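Local coordinates for type IV pilus secretin PilQ family protein (Vibrio cholerae, PDB 6W6M), which is a secretin required for natural competence, probably forming, as a fourteen-subunit ring, the outer-membrane channel for the type IVa competence pilus, at residues A[343-348]-A[361-366]; A[389-394]-A[406-411]; A[318-323]-A[427-432]; A[512-517]-A[565-570]. All coordinates share one frame; numbering follows the deposited sequence.

Contact 1: A[343-348]-A[361-366]; sequences GVMSTN and LWQKGL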
loop_
_atom_site.group_PDB
_atom_site.type_symbol
_atom_site.label_atom_id
_atom_site.label_comp_id
_atom_site.label_asym_id
_atom_site.label_seq_id
_atom_site.Cartn_x
_atom_site.Cartn_y
_atom_site.Cartn_z
ATOM N N GLY A 343 1.500 74.633 24.156
ATOM C CA GLY A 343 1.770 75.266 22.877
ATOM C C GLY A 343 1.672 76.773 22.949
ATOM O O GLY A 343 1.017 77.329 23.836
ATOM N N VAL A 344 2.325 77.440 21.999
ATOM C CA VAL A 344 2.329 78.893 21.914
ATOM C C VAL A 344 2.130 79.301 20.461
ATOM O O VAL A 344 2.351 78.520 19.536
ATOM C CB VAL A 344 3.626 79.510 22.471
ATOM C CG1 VAL A 344 3.644 81.004 22.255
ATOM C CG2 VAL A 344 3.770 79.199 23.932
ATOM N N MET A 345 1.691 80.540 20.267
ATOM C CA MET A 345 1.453 81.040 18.915
ATOM C C MET A 345 1.434 82.556 18.966
ATOM O O MET A 345 0.553 83.131 19.605
ATOM C CB MET A 345 0.134 80.495 18.381
ATOM C CG MET A 345 -0.192 80.879 16.974
ATOM S SD MET A 345 -1.706 80.082 16.425
ATOM C CE MET A 345 -1.133 78.433 16.068
ATOM N N SER A 346 2.386 83.210 18.311
ATOM C CA SER A 346 2.455 84.656 18.438
ATOM C C SER A 346 2.915 85.277 17.130
ATOM O O SER A 346 3.626 84.657 16.341
ATOM C CB SER A 346 3.387 85.065 19.575
ATOM O OG SER A 346 4.711 84.663 19.302
ATOM N N THR A 347 2.511 86.525 16.916
ATOM C CA THR A 347 2.901 87.274 15.730
ATOM C C THR A 347 3.246 88.697 16.145
ATOM O O THR A 347 2.822 89.170 17.199
ATOM C CB THR A 347 1.801 87.277 14.660
ATOM O OG1 THR A 347 0.615 87.855 15.206
ATOM C CG2 THR A 347 1.491 85.876 14.218
ATOM N N ASN A 348 4.040 89.367 15.322
ATOM C CA ASN A 348 4.542 90.689 15.660
ATOM C C ASN A 348 4.453 91.691 14.522
ATOM O O ASN A 348 4.684 92.880 14.751
ATOM C CB ASN A 348 6.002 90.587 16.126
ATOM C CG ASN A 348 6.501 91.857 16.762
ATOM O OD1 ASN A 348 5.736 92.598 17.379
ATOM N ND2 ASN A 348 7.795 92.116 16.629
ATOM N N LEU A 361 2.925 79.168 8.656
ATOM C CA LEU A 361 2.307 79.435 7.362
ATOM C C LEU A 361 0.799 79.599 7.495
ATOM O O LEU A 361 0.159 80.201 6.628
ATOM C CB LEU A 361 2.647 78.324 6.371
ATOM C CG LEU A 361 4.122 78.176 6.002
ATOM C CD1 LEU A 361 4.305 77.043 5.021
ATOM C CD2 LEU A 361 4.662 79.459 5.427
ATOM N N TRP A 362 0.205 79.061 8.561
ATOM C CA TRP A 362 -1.232 79.237 8.751
ATOM C C TRP A 362 -1.562 80.607 9.325
ATOM O O TRP A 362 -2.532 81.240 8.901
ATOM C CB TRP A 362 -1.793 78.150 9.656
ATOM C CG TRP A 362 -3.244 78.334 9.954
ATOM C CD1 TRP A 362 -4.293 77.849 9.236
ATOM C CD2 TRP A 362 -3.810 79.052 11.053
ATOM N NE1 TRP A 362 -5.476 78.215 9.821
ATOM C CE2 TRP A 362 -5.207 78.958 10.938
ATOM C CE3 TRP A 362 -3.270 79.765 12.125
ATOM C CZ2 TRP A 362 -6.071 79.549 11.853
ATOM C CZ3 TRP A 362 -4.128 80.349 13.029
ATOM C CH2 TRP A 362 -5.513 80.238 12.889
ATOM N N GLN A 363 -0.789 81.080 10.299
ATOM C CA GLN A 363 -1.075 82.384 10.878
ATOM C C GLN A 363 -0.569 83.463 9.935
ATOM O O GLN A 363 0.209 84.340 10.317
ATOM C CB GLN A 363 -0.462 82.520 12.272
ATOM C CG GLN A 363 1.006 82.212 12.363
ATOM C CD GLN A 363 1.549 82.440 13.748
ATOM O OE1 GLN A 363 0.821 82.841 14.649
ATOM N NE2 GLN A 363 2.835 82.190 13.928
ATOM N N LYS A 364 -1.020 83.357 8.698
ATOM C CA LYS A 364 -0.756 84.274 7.592
ATOM C C LYS A 364 -1.786 83.919 6.521
ATOM O O LYS A 364 -2.804 83.253 6.792
ATOM C CB LYS A 364 0.640 84.065 6.994
ATOM C CG LYS A 364 1.815 84.285 7.933
ATOM C CD LYS A 364 1.892 85.727 8.400
ATOM C CE LYS A 364 3.111 85.951 9.278
ATOM N NZ LYS A 364 3.190 87.357 9.766
ATOM N N GLY A 365 -1.566 84.374 5.297
ATOM C CA GLY A 365 -2.494 83.939 4.274
ATOM C C GLY A 365 -2.037 82.779 3.419
ATOM O O GLY A 365 -2.685 82.493 2.408
ATOM N N LEU A 366 -0.956 82.095 3.788
ATOM C CA LEU A 366 -0.257 81.252 2.825
ATOM C C LEU A 366 -0.943 79.899 2.640
ATOM O O LEU A 366 -1.179 79.466 1.508
ATOM C CB LEU A 366 1.200 81.103 3.250
ATOM C CG LEU A 366 1.900 82.462 3.180
ATOM C CD1 LEU A 366 3.305 82.419 3.726
ATOM C CD2 LEU A 366 1.915 82.953 1.758
#

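Contact 2: A[389-394]-A[406-411]; sequences ASSIAF and DLELSA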
loop_
_atom_site.group_PDB
_atom_site.type_symbol
_atom_site.label_atom_id
_atom_site.label_comp_id
_atom_site.label_asym_id
_atom_site.label_seq_id
_atom_site.Cartn_x
_atom_site.Cartn_y
_atom_site.Cartn_z
ATOM N N ALA A 389 -6.888 58.604 32.533
ATOM C CA ALA A 389 -6.075 59.729 32.957
ATOM C C ALA A 389 -6.914 60.993 33.069
ATOM O O ALA A 389 -7.786 61.259 32.239
ATOM C CB ALA A 389 -4.925 59.949 31.980
ATOM N N SER A 390 -6.631 61.787 34.098
ATOM C CA SER A 390 -7.357 63.019 34.368
ATOM C C SER A 390 -6.478 64.220 34.057
ATOM O O SER A 390 -5.273 64.191 34.299
ATOM C CB SER A 390 -7.813 63.073 35.813
ATOM O OG SER A 390 -8.670 61.989 36.095
ATOM N N SER A 391 -7.082 65.285 33.541
ATOM C CA SER A 391 -6.335 66.424 33.031
ATOM C C SER A 391 -6.927 67.734 33.533
ATOM O O SER A 391 -7.970 67.766 34.182
ATOM C CB SER A 391 -6.316 66.416 31.503
ATOM O OG SER A 391 -7.608 66.151 30.992
ATOM N N ILE A 392 -6.225 68.820 33.231
ATOM C CA ILE A 392 -6.744 70.171 33.441
ATOM C C ILE A 392 -5.932 71.130 32.582
ATOM O O ILE A 392 -4.711 71.008 32.475
ATOM C CB ILE A 392 -6.727 70.564 34.938
ATOM C CG1 ILE A 392 -7.556 71.827 35.159
ATOM C CG2 ILE A 392 -5.319 70.758 35.448
ATOM C CD1 ILE A 392 -7.623 72.268 36.588
ATOM N N ALA A 393 -6.620 72.089 31.965
ATOM C CA ALA A 393 -6.007 72.963 30.975
ATOM C C ALA A 393 -6.334 74.449 31.003
ATOM O O ALA A 393 -7.497 74.837 31.105
ATOM C CB ALA A 393 -6.340 72.426 29.592
ATOM N N PHE A 394 -5.298 75.274 30.925
ATOM C CA PHE A 394 -5.392 76.720 31.048
ATOM C C PHE A 394 -5.020 77.378 29.726
ATOM O O PHE A 394 -4.254 76.833 28.928
ATOM C CB PHE A 394 -4.480 77.245 32.153
ATOM C CG PHE A 394 -4.655 76.548 33.471
ATOM C CD1 PHE A 394 -3.766 75.567 33.873
ATOM C CD2 PHE A 394 -5.700 76.878 34.312
ATOM C CE1 PHE A 394 -3.920 74.931 35.083
ATOM C CE2 PHE A 394 -5.856 76.244 35.523
ATOM C CZ PHE A 394 -4.965 75.270 35.908
ATOM N N ASP A 406 -1.436 77.854 25.413
ATOM C CA ASP A 406 -2.196 76.773 26.032
ATOM C C ASP A 406 -1.287 75.880 26.865
ATOM O O ASP A 406 -0.151 75.600 26.469
ATOM C CB ASP A 406 -2.871 75.912 24.978
ATOM C CG ASP A 406 -4.008 76.608 24.298
ATOM O OD1 ASP A 406 -4.042 77.850 24.318
ATOM O OD2 ASP A 406 -4.882 75.912 23.755
ATOM N N LEU A 407 -1.814 75.385 27.991
ATOM C CA LEU A 407 -1.061 74.483 28.858
ATOM C C LEU A 407 -1.986 73.480 29.529
ATOM O O LEU A 407 -2.868 73.882 30.283
ATOM C CB LEU A 407 -0.297 75.265 29.928
ATOM C CG LEU A 407 0.491 74.467 30.969
ATOM C CD1 LEU A 407 1.594 73.669 30.323
ATOM C CD2 LEU A 407 1.075 75.383 32.015
ATOM N N GLU A 408 -1.751 72.183 29.308
ATOM C CA GLU A 408 -2.558 71.117 29.894
ATOM C C GLU A 408 -1.683 70.126 30.646
ATOM O O GLU A 408 -0.628 69.721 30.150
ATOM C CB GLU A 408 -3.350 70.374 28.826
ATOM C CG GLU A 408 -4.257 69.307 29.385
ATOM C CD GLU A 408 -5.071 68.611 28.317
ATOM O OE1 GLU A 408 -4.899 68.939 27.130
ATOM O OE2 GLU A 408 -5.879 67.721 28.658
ATOM N N LEU A 409 -2.125 69.702 31.848
ATOM C CA LEU A 409 -1.478 68.675 32.649
ATOM C C LEU A 409 -2.373 67.449 32.727
ATOM O O LEU A 409 -3.598 67.569 32.732
ATOM C CB LEU A 409 -1.197 69.177 34.060
ATOM C CG LEU A 409 -0.201 70.320 34.198
ATOM C CD1 LEU A 409 -0.152 70.787 35.629
ATOM C CD2 LEU A 409 1.171 69.892 33.743
ATOM N N SER A 410 -1.774 66.288 32.782
ATOM C CA SER A 410 -2.560 65.072 32.932
ATOM C C SER A 410 -1.805 64.069 33.787
ATOM O O SER A 410 -0.576 64.073 33.834
ATOM C CB SER A 410 -2.915 64.455 31.581
ATOM O OG SER A 410 -1.753 64.042 30.902
ATOM N N ALA A 411 -2.561 63.199 34.451
ATOM C CA ALA A 411 -1.999 62.317 35.461
ATOM C C ALA A 411 -2.839 61.055 35.580
ATOM O O ALA A 411 -3.982 60.998 35.122
ATOM C CB ALA A 411 -1.904 63.021 36.807
#

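Contact 3: A[318-323]-A[427-432]; sequences VKQVQI and ITTNKQ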
loop_
_atom_site.group_PDB
_atom_site.type_symbol
_atom_site.label_atom_id
_atom_site.label_comp_id
_atom_site.label_asym_id
_atom_site.label_seq_id
_atom_site.Cartn_x
_atom_site.Cartn_y
_atom_site.Cartn_z
ATOM N N VAL A 318 -6.529 -3.017 56.476
ATOM C CA VAL A 318 -5.479 -2.027 56.297
ATOM C C VAL A 318 -5.946 -0.681 56.841
ATOM O O VAL A 318 -7.093 -0.508 57.240
ATOM C CB VAL A 318 -5.037 -1.896 54.829
ATOM C CG1 VAL A 318 -4.430 -3.183 54.352
ATOM C CG2 VAL A 318 -6.203 -1.517 53.962
ATOM N N LYS A 319 -5.018 0.270 56.861
ATOM C CA LYS A 319 -5.243 1.615 57.366
ATOM C C LYS A 319 -5.764 2.530 56.261
ATOM O O LYS A 319 -5.706 2.215 55.072
ATOM C CB LYS A 319 -3.950 2.184 57.943
ATOM C CG LYS A 319 -3.432 1.482 59.161
ATOM C CD LYS A 319 -4.352 1.703 60.324
ATOM C CE LYS A 319 -3.709 1.251 61.614
ATOM N NZ LYS A 319 -2.517 2.068 61.939
ATOM N N GLN A 320 -6.247 3.699 56.660
ATOM C CA GLN A 320 -6.746 4.701 55.733
ATOM C C GLN A 320 -6.107 6.042 56.036
ATOM O O GLN A 320 -5.863 6.374 57.195
ATOM C CB GLN A 320 -8.251 4.824 55.814
ATOM C CG GLN A 320 -8.972 3.615 55.334
ATOM C CD GLN A 320 -10.442 3.759 55.500
ATOM O OE1 GLN A 320 -11.215 3.131 54.795
ATOM N NE2 GLN A 320 -10.848 4.568 56.454
ATOM N N VAL A 321 -5.842 6.805 54.987
ATOM C CA VAL A 321 -5.136 8.075 55.083
ATOM C C VAL A 321 -5.987 9.162 54.449
ATOM O O VAL A 321 -6.705 8.919 53.475
ATOM C CB VAL A 321 -3.750 8.005 54.410
ATOM C CG1 VAL A 321 -3.089 9.350 54.412
ATOM C CG2 VAL A 321 -2.879 7.015 55.113
ATOM N N GLN A 322 -5.884 10.364 55.002
ATOM C CA GLN A 322 -6.557 11.554 54.511
ATOM C C GLN A 322 -5.512 12.569 54.081
ATOM O O GLN A 322 -4.663 12.951 54.883
ATOM C CB GLN A 322 -7.446 12.132 55.604
ATOM C CG GLN A 322 -8.192 13.380 55.224
ATOM C CD GLN A 322 -8.897 13.991 56.406
ATOM O OE1 GLN A 322 -9.176 13.308 57.393
ATOM N NE2 GLN A 322 -9.179 15.285 56.325
ATOM N N ILE A 323 -5.572 13.009 52.828
ATOM C CA ILE A 323 -4.564 13.902 52.262
ATOM C C ILE A 323 -5.218 15.210 51.841
ATOM O O ILE A 323 -6.288 15.214 51.225
ATOM C CB ILE A 323 -3.811 13.257 51.074
ATOM C CG1 ILE A 323 -2.996 12.053 51.537
ATOM C CG2 ILE A 323 -2.868 14.244 50.426
ATOM C CD1 ILE A 323 -3.648 10.741 51.268
ATOM N N ILE A 427 -9.657 10.833 50.860
ATOM C CA ILE A 427 -9.397 9.725 51.772
ATOM C C ILE A 427 -9.194 8.473 50.926
ATOM O O ILE A 427 -9.831 8.318 49.883
ATOM C CB ILE A 427 -10.525 9.540 52.808
ATOM C CG1 ILE A 427 -10.583 10.739 53.742
ATOM C CG2 ILE A 427 -10.360 8.258 53.601
ATOM C CD1 ILE A 427 -11.786 10.778 54.603
ATOM N N THR A 428 -8.274 7.608 51.339
ATOM C CA THR A 428 -7.933 6.428 50.548
ATOM C C THR A 428 -7.328 5.369 51.463
ATOM O O THR A 428 -7.090 5.610 52.646
ATOM C CB THR A 428 -6.980 6.789 49.404
ATOM O OG1 THR A 428 -6.829 5.670 48.527
ATOM C CG2 THR A 428 -5.627 7.188 49.940
ATOM N N THR A 429 -7.048 4.209 50.861
ATOM C CA THR A 429 -6.457 3.033 51.553
ATOM C C THR A 429 -4.949 2.995 51.273
ATOM O O THR A 429 -4.549 3.415 50.176
ATOM C CB THR A 429 -7.130 1.725 51.097
ATOM O OG1 THR A 429 -8.524 1.765 51.416
ATOM C CG2 THR A 429 -6.616 0.548 51.913
ATOM N N ASN A 430 -4.153 2.521 52.237
ATOM C CA ASN A 430 -2.701 2.501 52.131
ATOM C C ASN A 430 -2.242 1.791 50.862
ATOM O O ASN A 430 -2.722 0.708 50.532
ATOM C CB ASN A 430 -2.120 1.817 53.367
ATOM C CG ASN A 430 -0.630 1.995 53.496
ATOM O OD1 ASN A 430 -0.083 3.003 53.080
ATOM N ND2 ASN A 430 0.029 1.032 54.106
ATOM N N LYS A 431 -1.305 2.423 50.153
ATOM C CA LYS A 431 -0.663 1.886 48.948
ATOM C C LYS A 431 -1.607 1.852 47.749
ATOM O O LYS A 431 -1.420 1.077 46.816
ATOM C CB LYS A 431 -0.077 0.495 49.194
ATOM C CG LYS A 431 1.036 0.405 50.224
ATOM C CD LYS A 431 2.324 1.003 49.733
ATOM C CE LYS A 431 2.685 0.494 48.365
ATOM N NZ LYS A 431 4.144 0.296 48.212
ATOM N N GLN A 432 -2.595 2.734 47.747
ATOM C CA GLN A 432 -3.666 2.694 46.757
ATOM C C GLN A 432 -3.842 4.051 46.082
ATOM O O GLN A 432 -3.915 5.072 46.772
ATOM C CB GLN A 432 -4.961 2.262 47.434
ATOM C CG GLN A 432 -4.962 0.866 47.951
ATOM C CD GLN A 432 -4.734 -0.150 46.861
ATOM O OE1 GLN A 432 -5.256 -0.022 45.751
ATOM N NE2 GLN A 432 -3.951 -1.175 47.170
#

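Contact 4: A[512-517]-A[565-570]; sequences VNNGET and TPKVVI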
loop_
_atom_site.group_PDB
_atom_site.type_symbol
_atom_site.label_atom_id
_atom_site.label_comp_id
_atom_site.label_asym_id
_atom_site.label_seq_id
_atom_site.Cartn_x
_atom_site.Cartn_y
_atom_site.Cartn_z
ATOM N N VAL A 512 6.935 12.901 55.240
ATOM C CA VAL A 512 6.348 13.881 56.148
ATOM C C VAL A 512 5.762 13.182 57.371
ATOM O O VAL A 512 5.233 12.073 57.279
ATOM C CB VAL A 512 5.292 14.733 55.397
ATOM C CG1 VAL A 512 4.159 13.870 54.920
ATOM C CG2 VAL A 512 4.759 15.863 56.241
ATOM N N ASN A 513 5.871 13.834 58.529
ATOM C CA ASN A 513 5.340 13.282 59.769
ATOM C C ASN A 513 3.821 13.168 59.698
ATOM O O ASN A 513 3.173 13.704 58.802
ATOM C CB ASN A 513 5.744 14.139 60.960
ATOM C CG ASN A 513 7.228 14.141 61.204
ATOM O OD1 ASN A 513 7.944 13.238 60.786
ATOM N ND2 ASN A 513 7.703 15.160 61.900
ATOM N N ASN A 514 3.237 12.486 60.686
ATOM C CA ASN A 514 1.852 12.046 60.567
ATOM C C ASN A 514 0.869 13.192 60.380
ATOM O O ASN A 514 0.156 13.215 59.377
ATOM C CB ASN A 514 1.437 11.225 61.784
ATOM C CG ASN A 514 0.116 10.504 61.583
ATOM O OD1 ASN A 514 -0.234 10.122 60.478
ATOM N ND2 ASN A 514 -0.621 10.322 62.656
ATOM N N GLY A 515 0.812 14.148 61.295
ATOM C CA GLY A 515 -0.261 15.118 61.209
ATOM C C GLY A 515 0.142 16.573 61.087
ATOM O O GLY A 515 -0.515 17.435 61.672
ATOM N N GLU A 516 1.200 16.876 60.342
ATOM C CA GLU A 516 1.640 18.253 60.172
ATOM C C GLU A 516 1.839 18.602 58.706
ATOM O O GLU A 516 1.774 17.738 57.830
ATOM C CB GLU A 516 2.919 18.525 60.943
ATOM C CG GLU A 516 4.110 17.736 60.508
ATOM C CD GLU A 516 5.285 17.997 61.418
ATOM O OE1 GLU A 516 5.257 19.016 62.136
ATOM O OE2 GLU A 516 6.243 17.199 61.413
ATOM N N THR A 517 2.065 19.888 58.452
ATOM C CA THR A 517 2.141 20.422 57.104
ATOM C C THR A 517 3.587 20.669 56.687
ATOM O O THR A 517 4.450 20.992 57.501
ATOM C CB THR A 517 1.363 21.731 56.989
ATOM O OG1 THR A 517 1.283 22.114 55.617
ATOM C CG2 THR A 517 2.039 22.834 57.753
ATOM N N THR A 565 -0.736 18.191 53.841
ATOM C CA THR A 565 -0.810 17.644 55.192
ATOM C C THR A 565 -1.574 16.325 55.224
ATOM O O THR A 565 -2.776 16.294 54.955
ATOM C CB THR A 565 -1.444 18.652 56.153
ATOM O OG1 THR A 565 -1.703 18.028 57.411
ATOM C CG2 THR A 565 -2.721 19.204 55.600
ATOM N N PRO A 566 -0.910 15.219 55.534
ATOM C CA PRO A 566 -1.592 13.930 55.639
ATOM C C PRO A 566 -2.018 13.627 57.073
ATOM O O PRO A 566 -1.719 14.364 58.006
ATOM C CB PRO A 566 -0.517 12.953 55.169
ATOM C CG PRO A 566 0.727 13.569 55.638
ATOM C CD PRO A 566 0.547 15.060 55.602
ATOM N N LYS A 567 -2.811 12.567 57.216
ATOM C CA LYS A 567 -3.348 12.138 58.507
ATOM C C LYS A 567 -3.869 10.706 58.428
ATOM O O LYS A 567 -4.545 10.339 57.472
ATOM C CB LYS A 567 -4.498 13.055 58.936
ATOM C CG LYS A 567 -4.913 12.910 60.388
ATOM C CD LYS A 567 -3.763 13.239 61.322
ATOM C CE LYS A 567 -4.195 13.180 62.777
ATOM N NZ LYS A 567 -3.057 13.440 63.700
ATOM N N VAL A 568 -3.561 9.902 59.439
ATOM C CA VAL A 568 -4.006 8.514 59.487
ATOM C C VAL A 568 -5.318 8.464 60.248
ATOM O O VAL A 568 -5.405 8.949 61.381
ATOM C CB VAL A 568 -2.959 7.600 60.135
ATOM C CG1 VAL A 568 -3.505 6.204 60.275
ATOM C CG2 VAL A 568 -1.696 7.582 59.309
ATOM N N VAL A 569 -6.342 7.892 59.623
ATOM C CA VAL A 569 -7.654 7.804 60.251
ATOM C C VAL A 569 -7.617 6.711 61.311
ATOM O O VAL A 569 -7.441 5.529 60.999
ATOM C CB VAL A 569 -8.741 7.537 59.206
ATOM C CG1 VAL A 569 -10.069 7.327 59.876
ATOM C CG2 VAL A 569 -8.819 8.684 58.223
ATOM N N ILE A 570 -7.766 7.124 62.565
ATOM C CA ILE A 570 -7.720 6.210 63.699
ATOM C C ILE A 570 -9.093 5.708 64.126
ATOM O O ILE A 570 -9.271 5.288 65.268
ATOM C CB ILE A 570 -7.041 6.874 64.912
ATOM C CG1 ILE A 570 -7.830 8.110 65.345
ATOM C CG2 ILE A 570 -5.606 7.249 64.579
ATOM C CD1 ILE A 570 -7.363 8.703 66.655
#

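Contact 1: A[343-348]-A[361-366]
T347, the last residue of strand 320-347, and Q363, the first residue beyond helix 357-362, are 8.0 Å apart between T347 CA and Q363 CA, a separation that side chains must bridge. Q363 does most of this. It is the centre of an inverse gamma turn, and its CG sits between the backbone N and the carbonyl carbon (chi1 53°); the rest of the chain runs out extended, long enough to reach the strand. There OE1 lies between two aliphatic groups, 3.2 Å from M345 CG and 3.1 Å from T347 CG2. T347 and Q363 meet tip to tip, the methyl of the threonine against the amide, whereas M345 and Q363 slide past each other in opposite directions. The amide nitrogen turns back to N360 OD1, with which it makes a weak hydrogen bond. The strand is one of the long antiparallel strands of the secretin barrel, and the helix follows the short strand 352-354. M345, flexible and apolar, reaches from the strand toward the helix end and crosses W362 at about a right angle; extended through SD (chi2 176°), it brings the sulfur beside the indole in a Met-aromatic contact. M345 SD is 4.2 Å from W362 CZ3 and approaches obliquely, 67° off the normal of the six-membered ring. The indole also packs edge-to-face with F372, while K364 touches Q395 of a neighbouring subunit.

Contact 2: A[389-394]-A[406-411]
F394 and L407 face each other as a hydrogen-bonded antiparallel pair and bury the most surface in this pairing, with E408 among the next. The bond from F394 N to L407 O is 2.9 Å long and close to straight, at 169°; its return partner, from L407 N to F394 O, measures 3.0 Å. The phenyl ring leaves with CG anti to the carbonyl carbon (chi1 -52°), and its nearest approach to L407 is CD1 to the carbonyl O, 4.1 Å. It lies on the surface, where an apolar ring is consistent with an outer-membrane protein. L407, on the same face, also covers V340 and W342 of strand 320-347, a place suited to a branched apolar side chain. E408 belongs to the other face, that of A393 and S391. A393 is small enough for the glutamate to lie close beside it, with A393 CB 3.7 Å from E408 CB. The extended glutamate chain carries OE2 to 3.2 Å from S391 CB, while OE1 forms a salt bridge with R341 that probably balances its charge. S391 OG is hydrogen-bonded to G355 O of another subunit. Strands 390-397 and 404-429 form a beta hairpin; A393 and F394 also pair with a strand of that subunit, so the sheet continues between subunits, as expected of the secretin barrel.

Contact 3: A[318-323]-A[427-432]
Q322 and I427 meet on one face of an antiparallel strand pair in the secretin domain; strands 320-347 and 404-429 pair here, and strand 404-429 then ends in a type II beta turn, T429 to Q432. Their side chains cross obliquely: Q322 CG, anti to the backbone N (chi1 179°), rests 3.9 Å from I427 CG1. The methylenes of the glutamine thus offer an apolar flank to the isoleucine. I427 CG2 leans over the opposite backbone, 3.7 Å from V321 O, and I427 also packs on V519 of another subunit. Q320 and T429 share this face, and each makes a weak hydrogen bond to that same subunit, Q320 OE1 with L511 N and T429 OG1 with Q509 O. The beta-branched V321 and T428 lie on the other face, where V321 touches I470 and T428 touches P468 of strand 456-471; there I323 CD1 comes within 4.3 Å of T428 CG2. Backbone bonds join V321 and T428 in both directions, with V321 N to T428 O at 2.9 Å. Past the last ladder pair, N430 enters the turn, yet its amide still binds the other segment: N430 N donates to K319 O over 3.2 Å at an N-H...O angle of 158°.

Contact 4: A[512-517]-A[565-570]
The connection between strands 496-513 and 518-534 folds over the C-terminal part of strand 549-568, and V512 and P566 meet where the first strand runs out. Their side chains reach toward each other tip to tip, V512 CG1 lying 3.5 Å from P566 CG. Proline, compact and apolar, presents its ring carbons to the valine methyl, and its CD also lies 3.7 Å from E516 O. A hydrogen bond inside the connection, N513 ND2 to E516 OE2 at 2.6 Å, ties the two ends of its bend together, the oxygen lying 29° out of the asparagine amide plane. Strand 549-568 pairs on one flank with 518-534 and on the other with 320-347 in the secretin sheet, and the connection closes over it near the C-terminal end of the chain. G515, without a side chain, leaves room for K567, whose chain bends at chi2 (61°) and brings CD to 4.0 Å from G515 CA. The same glycine makes an almost straight CA-H...O contact with P566 O. N514 buries the most surface here: its CG, anti to the backbone N (chi1 -168°), holds a short amide that reaches strand 549-568, crossing V568 at about a right angle with OD1 3.2 Å from the V568 CG2 methyl. At the other end T517 CB is 4.2 Å from T565 CB, and T517 OG1 is hydrogen-bonded to V564 O.

The four contacts lie toward two ends of the same long sheet. Contacts 1 and 2 share one end, with centres 24 Å apart, and touch directly through a probable hydrogen bond between G343 O and D406 N (3.0 Å). Contacts 3 and 4 share the other, with centres only 11 Å apart; here Q322 N probably binds K567 O (2.8 Å) and Q320 O probably binds V569 N, so 318-323 lies between 427-432 and 565-570. The two pairs are far apart: the centres of contacts 2 and 3 are 67 Å from each other, although both use strand 404-429. Along the chain, contacts 1 and 2 are nested within the loop closed by contact 3.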